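Receptor-type adenylate cyclase GRESAG 4.3 (Trypanosoma brucei, PDB 1FX4) catalyses the magnesium-dependent conversion of ATP to 3',5'-cyclic AMP and diphosphate through its class III catalytic domain, the part held in this chain. Local coordinates at residues Leu81-Leu86 with Asn217-Arg222; Thr18-Ser23 with Glu97-Phe102; Asp1-Pro6 with Ala67-Phe72. All blocks are in the same frame, centred on the assembly; numbering follows the deposited sequence.

Contact 1 of 3, residues Leu81-Leu86 with Asn217-Arg222. Unlike the reference sequence in segment 81-86: Cys-84 (reference Arg).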
loop_
_atom_site.group_PDB
_atom_site.type_symbol
_atom_site.label_atom_id
_atom_site.label_comp_id
_atom_site.label_asym_id
_atom_site.label_seq_id
_atom_site.Cartn_x
_atom_site.Cartn_y
_atom_site.Cartn_z
ATOM N N LEU A 81 -15.334 9.770 12.341
ATOM C CA LEU A 81 -14.806 9.791 10.985
ATOM C C LEU A 81 -15.983 9.883 10.008
ATOM O O LEU A 81 -16.022 10.779 9.182
ATOM C CB LEU A 81 -13.958 8.542 10.719
ATOM C CG LEU A 81 -13.194 8.476 9.385
ATOM C CD1 LEU A 81 -12.120 7.404 9.495
ATOM C CD2 LEU A 81 -14.112 8.174 8.215
ATOM N N GLN A 82 -16.948 8.970 10.110
ATOM C CA GLN A 82 -18.090 8.989 9.197
ATOM C C GLN A 82 -18.862 10.316 9.240
ATOM O O GLN A 82 -19.220 10.877 8.180
ATOM C CB GLN A 82 -19.026 7.825 9.487
ATOM C CG GLN A 82 -18.360 6.458 9.317
ATOM C CD GLN A 82 -17.938 6.212 7.885
ATOM O OE1 GLN A 82 -18.413 6.884 6.969
ATOM N NE2 GLN A 82 -17.044 5.243 7.681
ATOM N N LEU A 83 -19.072 10.832 10.453
ATOM C CA LEU A 83 -19.788 12.089 10.616
ATOM C C LEU A 83 -19.028 13.292 10.055
ATOM O O LEU A 83 -19.618 14.150 9.403
ATOM C CB LEU A 83 -20.137 12.305 12.090
ATOM C CG LEU A 83 -21.193 11.326 12.612
ATOM C CD1 LEU A 83 -21.230 11.327 14.125
ATOM C CD2 LEU A 83 -22.571 11.680 12.017
ATOM N N CYS A 84 -17.720 13.347 10.300
ATOM C CA CYS A 84 -16.890 14.444 9.819
ATOM C C CYS A 84 -16.878 14.472 8.297
ATOM O O CYS A 84 -17.085 15.510 7.685
ATOM C CB CYS A 84 -15.454 14.313 10.347
ATOM S SG CYS A 84 -15.288 14.742 12.140
ATOM N N PHE A 85 -16.667 13.314 7.688
ATOM C CA PHE A 85 -16.647 13.225 6.224
ATOM C C PHE A 85 -18.002 13.599 5.626
ATOM O O PHE A 85 -18.074 14.228 4.568
ATOM C CB PHE A 85 -16.247 11.810 5.796
ATOM C CG PHE A 85 -14.763 11.595 5.740
ATOM C CD1 PHE A 85 -13.984 11.645 6.890
ATOM C CD2 PHE A 85 -14.138 11.332 4.526
ATOM C CE1 PHE A 85 -12.600 11.453 6.831
ATOM C CE2 PHE A 85 -12.751 11.140 4.461
ATOM C CZ PHE A 85 -11.988 11.193 5.615
ATOM N N LEU A 86 -19.083 13.239 6.312
ATOM C CA LEU A 86 -20.427 13.561 5.834
ATOM C C LEU A 86 -20.703 15.063 5.908
ATOM O O LEU A 86 -21.281 15.646 4.993
ATOM C CB LEU A 86 -21.494 12.830 6.669
ATOM C CG LEU A 86 -22.952 13.291 6.495
ATOM C CD1 LEU A 86 -23.417 13.079 5.048
ATOM C CD2 LEU A 86 -23.845 12.551 7.457
ATOM N N ASN A 217 -23.692 2.187 13.621
ATOM C CA ASN A 217 -24.521 3.124 12.863
ATOM C C ASN A 217 -24.122 4.574 13.129
ATOM O O ASN A 217 -24.878 5.340 13.730
ATOM C CB ASN A 217 -25.986 2.895 13.209
ATOM C CG ASN A 217 -26.424 1.484 12.916
ATOM O OD1 ASN A 217 -27.165 0.863 13.701
ATOM N ND2 ASN A 217 -25.976 0.961 11.780
ATOM N N ALA A 218 -22.941 4.941 12.643
ATOM C CA ALA A 218 -22.387 6.278 12.827
ATOM C C ALA A 218 -23.235 7.378 12.213
ATOM O O ALA A 218 -23.308 8.476 12.751
ATOM C CB ALA A 218 -20.974 6.339 12.289
ATOM N N VAL A 219 -23.856 7.086 11.073
ATOM C CA VAL A 219 -24.728 8.043 10.396
ATOM C C VAL A 219 -26.039 7.269 10.249
ATOM O O VAL A 219 -26.258 6.568 9.256
ATOM C CB VAL A 219 -24.165 8.423 8.999
ATOM C CG1 VAL A 219 -25.107 9.404 8.277
ATOM C CG2 VAL A 219 -22.769 9.050 9.143
ATOM N N PRO A 220 -26.917 7.351 11.282
ATOM C CA PRO A 220 -28.201 6.630 11.230
ATOM C C PRO A 220 -28.988 6.874 9.954
ATOM O O PRO A 220 -29.062 8.000 9.462
ATOM C CB PRO A 220 -28.944 7.186 12.458
ATOM C CG PRO A 220 -27.834 7.504 13.407
ATOM C CD PRO A 220 -26.814 8.167 12.495
ATOM N N GLY A 221 -29.519 5.791 9.382
ATOM C CA GLY A 221 -30.306 5.915 8.172
ATOM C C GLY A 221 -29.624 5.357 6.940
ATOM O O GLY A 221 -30.284 5.130 5.923
ATOM N N ARG A 222 -28.303 5.177 7.009
ATOM C CA ARG A 222 -27.566 4.645 5.865
ATOM C C ARG A 222 -27.866 3.192 5.585
ATOM O O ARG A 222 -28.055 2.400 6.503
ATOM C CB ARG A 222 -26.056 4.757 6.080
ATOM C CG ARG A 222 -25.491 6.132 5.823
ATOM C CD ARG A 222 -23.983 6.162 6.047
ATOM N NE ARG A 222 -23.501 7.466 5.631
ATOM C CZ ARG A 222 -22.255 7.904 5.731
ATOM N NH1 ARG A 222 -21.310 7.132 6.253
ATOM N NH2 ARG A 222 -21.971 9.129 5.296
HETATM O O HOH W 1 -19.269 9.848 5.695
#
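Gln-82 meets the edge of the Arg-222 guanidinium: OE1 lies in the plane of that group, 3.0 Å from NH1, and accepts a bent hydrogen bond (N-H...O 142°). In the class III cyclase domain this packs helix 71-87 on the loop that follows strand 211-216. Val-219 CG2 sits over the centre of one face of the Arg-222 guanidinium, 3.6 Å above the plane, and water 1 occupies another place along the edge, bonded to NH2. Relative to the glutamine amide, NH1 stands 43° out of the plane, and the two flat groups are turned 79° against each other. A type II turn from Val-219 to Arg-222 folds the arginine side chain back so that Val-219 CG2 lies over its guanidinium. A bend at chi2 curls the Gln-82 chain so that OE1 reaches the guanidinium edge, while NE2 bonds to Val-134 O. The guanidinium is gripped further by Leu-128 O at NE and Gly-174 O at NH1, and Trp-129 adds a cation-pi contact, so its rotation is well fixed. Beside this polar group runs an apolar seam. Gln-82 CB rests on Ala-218 CB at 3.7 Å, and Leu-83 passes Val-219 in the reverse direction with CD2 3.9 Å from CG2. The seam is tight at its far end, where Leu-86 CD2 presses on Val-219 CG1 at 3.5 Å.

Contact 2 of 3, residues Thr18-Ser23 with Glu97-Phe102. With MG (magnesium ion), chain B.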
loop_
_atom_site.group_PDB
_atom_site.type_symbol
_atom_site.label_atom_id
_atom_site.label_comp_id
_atom_site.label_asym_id
_atom_site.label_seq_id
_atom_site.Cartn_x
_atom_site.Cartn_y
_atom_site.Cartn_z
ATOM N N THR A 18 -8.818 1.520 7.480
ATOM C CA THR A 18 -9.727 2.312 6.666
ATOM C C THR A 18 -9.273 2.301 5.231
ATOM O O THR A 18 -8.103 2.061 4.955
ATOM C CB THR A 18 -9.742 3.795 7.077
ATOM O OG1 THR A 18 -8.527 4.436 6.655
ATOM C CG2 THR A 18 -9.895 3.942 8.596
ATOM N N ASP A 19 -10.203 2.554 4.323
ATOM C CA ASP A 19 -9.843 2.684 2.932
ATOM C C ASP A 19 -10.937 3.474 2.252
ATOM O O ASP A 19 -12.085 3.462 2.705
ATOM C CB ASP A 19 -9.652 1.330 2.258
ATOM C CG ASP A 19 -8.653 1.401 1.110
ATOM O OD1 ASP A 19 -8.286 2.518 0.703
ATOM O OD2 ASP A 19 -8.213 0.342 0.628
ATOM N N ILE A 20 -10.576 4.185 1.191
ATOM C CA ILE A 20 -11.551 4.963 0.457
ATOM C C ILE A 20 -12.205 4.034 -0.553
ATOM O O ILE A 20 -11.518 3.408 -1.375
ATOM C CB ILE A 20 -10.905 6.138 -0.278
ATOM C CG1 ILE A 20 -10.302 7.122 0.733
ATOM C CG2 ILE A 20 -11.953 6.863 -1.124
ATOM C CD1 ILE A 20 -9.656 8.313 0.059
ATOM N N GLU A 21 -13.522 3.928 -0.476
ATOM C CA GLU A 21 -14.219 3.065 -1.401
ATOM C C GLU A 21 -14.098 3.603 -2.817
ATOM O O GLU A 21 -14.216 4.809 -3.051
ATOM C CB GLU A 21 -15.692 2.931 -1.035
ATOM C CG GLU A 21 -16.385 1.907 -1.913
ATOM C CD GLU A 21 -17.839 1.736 -1.591
ATOM O OE1 GLU A 21 -18.193 0.665 -1.060
ATOM O OE2 GLU A 21 -18.627 2.663 -1.871
ATOM N N SER A 22 -13.793 2.702 -3.747
ATOM C CA SER A 22 -13.678 3.055 -5.166
ATOM C C SER A 22 -12.694 4.165 -5.462
ATOM O O SER A 22 -12.883 4.897 -6.433
ATOM C CB SER A 22 -15.039 3.495 -5.705
ATOM O OG SER A 22 -15.920 2.409 -5.743
ATOM N N SER A 23 -11.633 4.291 -4.672
ATOM C CA SER A 23 -10.695 5.374 -4.935
ATOM C C SER A 23 -10.023 5.252 -6.301
ATOM O O SER A 23 -9.778 6.248 -6.966
ATOM C CB SER A 23 -9.651 5.510 -3.830
ATOM O OG SER A 23 -8.823 4.374 -3.736
ATOM N N GLU A 97 -21.737 11.903 -7.489
ATOM C CA GLU A 97 -22.303 11.500 -8.769
ATOM C C GLU A 97 -21.623 10.212 -9.213
ATOM O O GLU A 97 -22.293 9.271 -9.660
ATOM C CB GLU A 97 -22.091 12.587 -9.810
ATOM C CG GLU A 97 -22.764 13.877 -9.461
ATOM C CD GLU A 97 -22.744 14.841 -10.617
ATOM O OE1 GLU A 97 -23.294 14.481 -11.690
ATOM O OE2 GLU A 97 -22.171 15.946 -10.460
ATOM N N SER A 98 -20.295 10.159 -9.063
ATOM C CA SER A 98 -19.554 8.966 -9.438
ATOM C C SER A 98 -19.979 7.773 -8.589
ATOM O O SER A 98 -20.228 6.701 -9.120
ATOM C CB SER A 98 -18.051 9.191 -9.335
ATOM O OG SER A 98 -17.595 10.021 -10.385
ATOM N N TYR A 99 -20.097 7.956 -7.272
ATOM C CA TYR A 99 -20.518 6.840 -6.421
ATOM C C TYR A 99 -21.872 6.301 -6.870
ATOM O O TYR A 99 -22.073 5.090 -6.913
ATOM C CB TYR A 99 -20.602 7.244 -4.946
ATOM C CG TYR A 99 -19.283 7.196 -4.230
ATOM C CD1 TYR A 99 -18.751 8.339 -3.646
ATOM C CD2 TYR A 99 -18.570 6.000 -4.127
ATOM C CE1 TYR A 99 -17.537 8.309 -2.966
ATOM C CE2 TYR A 99 -17.340 5.953 -3.443
ATOM C CZ TYR A 99 -16.838 7.117 -2.868
ATOM O OH TYR A 99 -15.637 7.093 -2.206
ATOM N N ARG A 100 -22.794 7.199 -7.215
ATOM C CA ARG A 100 -24.108 6.752 -7.657
ATOM C C ARG A 100 -24.000 5.991 -8.988
ATOM O O ARG A 100 -24.596 4.930 -9.139
ATOM C CB ARG A 100 -25.090 7.921 -7.718
ATOM C CG ARG A 100 -25.500 8.397 -6.314
ATOM C CD ARG A 100 -26.653 9.376 -6.356
ATOM N NE ARG A 100 -26.368 10.518 -7.214
ATOM C CZ ARG A 100 -25.814 11.652 -6.795
ATOM N NH1 ARG A 100 -25.480 11.809 -5.517
ATOM N NH2 ARG A 100 -25.599 12.633 -7.655
ATOM N N GLU A 101 -23.149 6.478 -9.892
ATOM C CA GLU A 101 -22.925 5.810 -11.182
ATOM C C GLU A 101 -22.365 4.399 -10.966
ATOM O O GLU A 101 -22.793 3.451 -11.619
ATOM C CB GLU A 101 -21.916 6.582 -12.028
ATOM C CG GLU A 101 -22.406 7.857 -12.663
ATOM C CD GLU A 101 -21.290 8.556 -13.424
ATOM O OE1 GLU A 101 -21.181 9.803 -13.323
ATOM O OE2 GLU A 101 -20.502 7.848 -14.097
ATOM N N PHE A 102 -21.387 4.268 -10.071
ATOM C CA PHE A 102 -20.774 2.966 -9.794
ATOM C C PHE A 102 -21.818 1.952 -9.335
ATOM O O PHE A 102 -21.773 0.786 -9.727
ATOM C CB PHE A 102 -19.658 3.079 -8.738
ATOM C CG PHE A 102 -18.533 4.012 -9.124
ATOM C CD1 PHE A 102 -17.737 4.595 -8.138
ATOM C CD2 PHE A 102 -18.277 4.325 -10.455
ATOM C CE1 PHE A 102 -16.713 5.476 -8.468
ATOM C CE2 PHE A 102 -17.252 5.208 -10.800
ATOM C CZ PHE A 102 -16.469 5.785 -9.809
HETATM MG MG MG B . -6.984 2.215 -1.158
HETATM O O HOH W 2 -7.281 -0.113 -1.859
HETATM O O HOH W 3 -9.342 2.169 -1.837
HETATM O O HOH W 4 -4.914 1.286 -0.117
#
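Tyr-99 points its phenol at the backbone of Glu-21, with the carbonyl oxygen of Glu-21 at the ring edge, near its plane. Tyr-99 OH donates to Glu-21 O at 2.8 Å, from a position tilted 21° off the carbonyl plane. With CG anti to the backbone N (chi1 -174°), Glu-21 extends its side chain obliquely past the ring, its carboxylate turned 52° from the ring plane and OE2 3.9 Å from Tyr-99 CE2, while OE1 is taken by Gly-173 N. Ile-20 crosses Tyr-99 at about a right angle and brings CG2 to 3.8 Å from OH. One helical turn on, Ser-22 comes obliquely against the Phe-102 ring, CB 3.8 Å from CE1. Helix 94-109 thereby packs against the end of strand 13-20 and the type II turn from Ile-20 to Ser-23 that leads into helix 23-29. The turn follows directly on the metal-binding end of the strand: Asp-19 OD1 binds magnesium at 2.3 Å, with Asp-62 as the other protein ligand. Tyr-99 OH also accepts from Arg-133 N, so one phenol from helix 94-109 serves two backbone groups just past the metal-binding residue, consistent with a fixed course for the chain there.

Contact 3 of 3, residues Asp1-Pro6 with Ala67-Phe72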
loop_
_atom_site.group_PDB
_atom_site.type_symbol
_atom_site.label_atom_id
_atom_site.label_comp_id
_atom_site.label_asym_id
_atom_site.label_seq_id
_atom_site.Cartn_x
_atom_site.Cartn_y
_atom_site.Cartn_z
ATOM N N ASP A 1 6.389 11.091 19.319
ATOM C CA ASP A 1 5.248 10.733 18.427
ATOM C C ASP A 1 4.771 9.276 18.576
ATOM O O ASP A 1 3.978 8.804 17.760
ATOM C CB ASP A 1 5.594 11.047 16.959
ATOM C CG ASP A 1 6.867 10.348 16.473
ATOM O OD1 ASP A 1 7.550 9.672 17.275
ATOM O OD2 ASP A 1 7.195 10.494 15.273
ATOM N N ASN A 2 5.220 8.593 19.636
ATOM C CA ASN A 2 4.850 7.192 19.893
ATOM C C ASN A 2 4.150 6.916 21.218
ATOM O O ASN A 2 3.843 5.757 21.504
ATOM C CB ASN A 2 6.079 6.278 19.884
ATOM C CG ASN A 2 6.790 6.257 18.567
ATOM O OD1 ASN A 2 6.193 6.009 17.512
ATOM N ND2 ASN A 2 8.099 6.490 18.617
ATOM N N ASP A 3 3.944 7.939 22.046
ATOM C CA ASP A 3 3.309 7.730 23.348
ATOM C C ASP A 3 1.928 7.080 23.273
ATOM O O ASP A 3 1.532 6.359 24.187
ATOM C CB ASP A 3 3.236 9.037 24.152
ATOM C CG ASP A 3 2.572 8.851 25.528
ATOM O OD1 ASP A 3 2.848 7.835 26.216
ATOM O OD2 ASP A 3 1.762 9.724 25.923
ATOM N N SER A 4 1.201 7.319 22.186
ATOM C CA SER A 4 -0.125 6.735 22.039
ATOM C C SER A 4 -0.101 5.325 21.449
ATOM O O SER A 4 -1.136 4.671 21.371
ATOM C CB SER A 4 -1.026 7.654 21.216
ATOM O OG SER A 4 -0.508 7.830 19.915
ATOM N N ALA A 5 1.081 4.842 21.078
ATOM C CA ALA A 5 1.201 3.504 20.509
ATOM C C ALA A 5 1.159 2.401 21.556
ATOM O O ALA A 5 1.873 2.465 22.556
ATOM C CB ALA A 5 2.488 3.386 19.712
ATOM N N PRO A 6 0.274 1.402 21.370
ATOM C CA PRO A 6 0.189 0.287 22.326
ATOM C C PRO A 6 1.562 -0.399 22.285
ATOM O O PRO A 6 2.055 -0.744 21.209
ATOM C CB PRO A 6 -0.899 -0.592 21.713
ATOM C CG PRO A 6 -1.813 0.414 21.063
ATOM C CD PRO A 6 -0.831 1.355 20.394
ATOM N N ALA A 67 -3.882 2.225 15.523
ATOM C CA ALA A 67 -3.884 1.379 16.710
ATOM C C ALA A 67 -4.349 2.225 17.884
ATOM O O ALA A 67 -4.104 3.428 17.916
ATOM C CB ALA A 67 -2.483 0.828 16.982
ATOM N N SER A 68 -5.006 1.589 18.848
ATOM C CA SER A 68 -5.512 2.293 20.021
ATOM C C SER A 68 -5.373 1.430 21.263
ATOM O O SER A 68 -5.583 0.221 21.213
ATOM C CB SER A 68 -6.988 2.653 19.818
ATOM O OG SER A 68 -7.535 3.297 20.962
ATOM N N LYS A 69 -4.998 2.055 22.377
ATOM C CA LYS A 69 -4.860 1.352 23.650
ATOM C C LYS A 69 -6.257 1.169 24.244
ATOM O O LYS A 69 -6.458 0.370 25.154
ATOM C CB LYS A 69 -4.015 2.183 24.632
ATOM C CG LYS A 69 -2.565 2.356 24.251
ATOM C CD LYS A 69 -1.850 3.253 25.259
ATOM C CE LYS A 69 -0.390 3.428 24.875
ATOM N NZ LYS A 69 0.311 4.418 25.749
ATOM N N SER A 70 -7.212 1.925 23.710
ATOM C CA SER A 70 -8.594 1.918 24.160
ATOM C C SER A 70 -9.605 1.519 23.082
ATOM O O SER A 70 -9.725 2.185 22.052
ATOM C CB SER A 70 -8.946 3.316 24.688
ATOM O OG SER A 70 -10.343 3.558 24.666
ATOM N N PRO A 71 -10.372 0.448 23.329
ATOM C CA PRO A 71 -11.379 -0.009 22.362
ATOM C C PRO A 71 -12.416 1.080 22.096
ATOM O O PRO A 71 -12.791 1.326 20.955
ATOM C CB PRO A 71 -12.025 -1.196 23.076
ATOM C CG PRO A 71 -10.889 -1.741 23.907
ATOM C CD PRO A 71 -10.261 -0.487 24.466
ATOM N N PHE A 72 -12.841 1.767 23.153
ATOM C CA PHE A 72 -13.843 2.809 23.005
ATOM C C PHE A 72 -13.369 4.014 22.194
ATOM O O PHE A 72 -14.138 4.584 21.418
ATOM C CB PHE A 72 -14.397 3.262 24.359
ATOM C CG PHE A 72 -15.686 4.019 24.240
ATOM C CD1 PHE A 72 -16.751 3.488 23.509
ATOM C CD2 PHE A 72 -15.832 5.266 24.826
ATOM C CE1 PHE A 72 -17.945 4.201 23.364
ATOM C CE2 PHE A 72 -17.016 5.981 24.683
ATOM C CZ PHE A 72 -18.073 5.444 23.954
HETATM O O HOH W 5 3.316 4.423 26.254
HETATM O O HOH W 6 -3.810 4.703 21.848
#
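Lys-69 lies alongside the 3-6 backbone, running back along it, and ends on Asp-3, whose carbonyl oxygen accepts from Lys-69 NZ at 2.8 Å with the donor nearly in line with C=O (166°). The lysine chain is extended beyond CG, and Lys-69 CE passes 3.4 Å from Ala-5 O. Nearer the backbone, Lys-69 CG meets Pro-6 CG at 3.8 Å. The proline ring also leans on the strand end, Pro-6 CD 3.8 Å from Ala-67 CB and Pro-6 CG against the carbonyl carbon of Ser-68.

Two waters fill out the next layer. Water 6 bridges Ser-4 O and Lys-69 N, accepting from the latter, while water 5 accepts from NZ and makes a weak bond to Asp-3 OD1. A type I turn from Asn-2 to Ala-5, closed by Ala-5 N to Asn-2 O at 2.9 Å, places Asp-3 O for the lysine. Lys-7 NZ bonds to Asn-2 O and Ala-5 O, and Ser-4 OG to Cys-54 O. On the other segment Ser-68 OG donates to Ser-70 O at 2.7 Å, spanning the bend before helix 71-87, which Ser-70 caps through Ala-73 N. The contact thus lays the N-terminal loop over the link from strand 63-68 to that helix. Asp-3 OD1 and Lys-69 NZ stay 4.3 Å apart, beyond a salt bridge; the ammonium is held chiefly by a backbone carbonyl and water, with the carboxylate probably adding a modest electrostatic pull.

Overall arrangement
From the N terminus, the loop 1-6 is the first to find a partner, and contact 3 closes when the chain leaves strand 63-68 for helix 71-87. Within that span the chain has already run through strand 13-20 and the turn of contact 2, which closes only at helix 94-109; contacts 3 and 2 therefore cross, and they lie on opposite sides of the chain's centre. Contact 1 opens further along helix 71-87, before contact 2 closes, and ends after strand 211-216, so these two also cross. They touch through Leu-81 CD1 and Thr-18 CG2. Contacts 3 and 1 follow in series, contact 3 made just ahead of helix 71-87, contact 1 on its later turns.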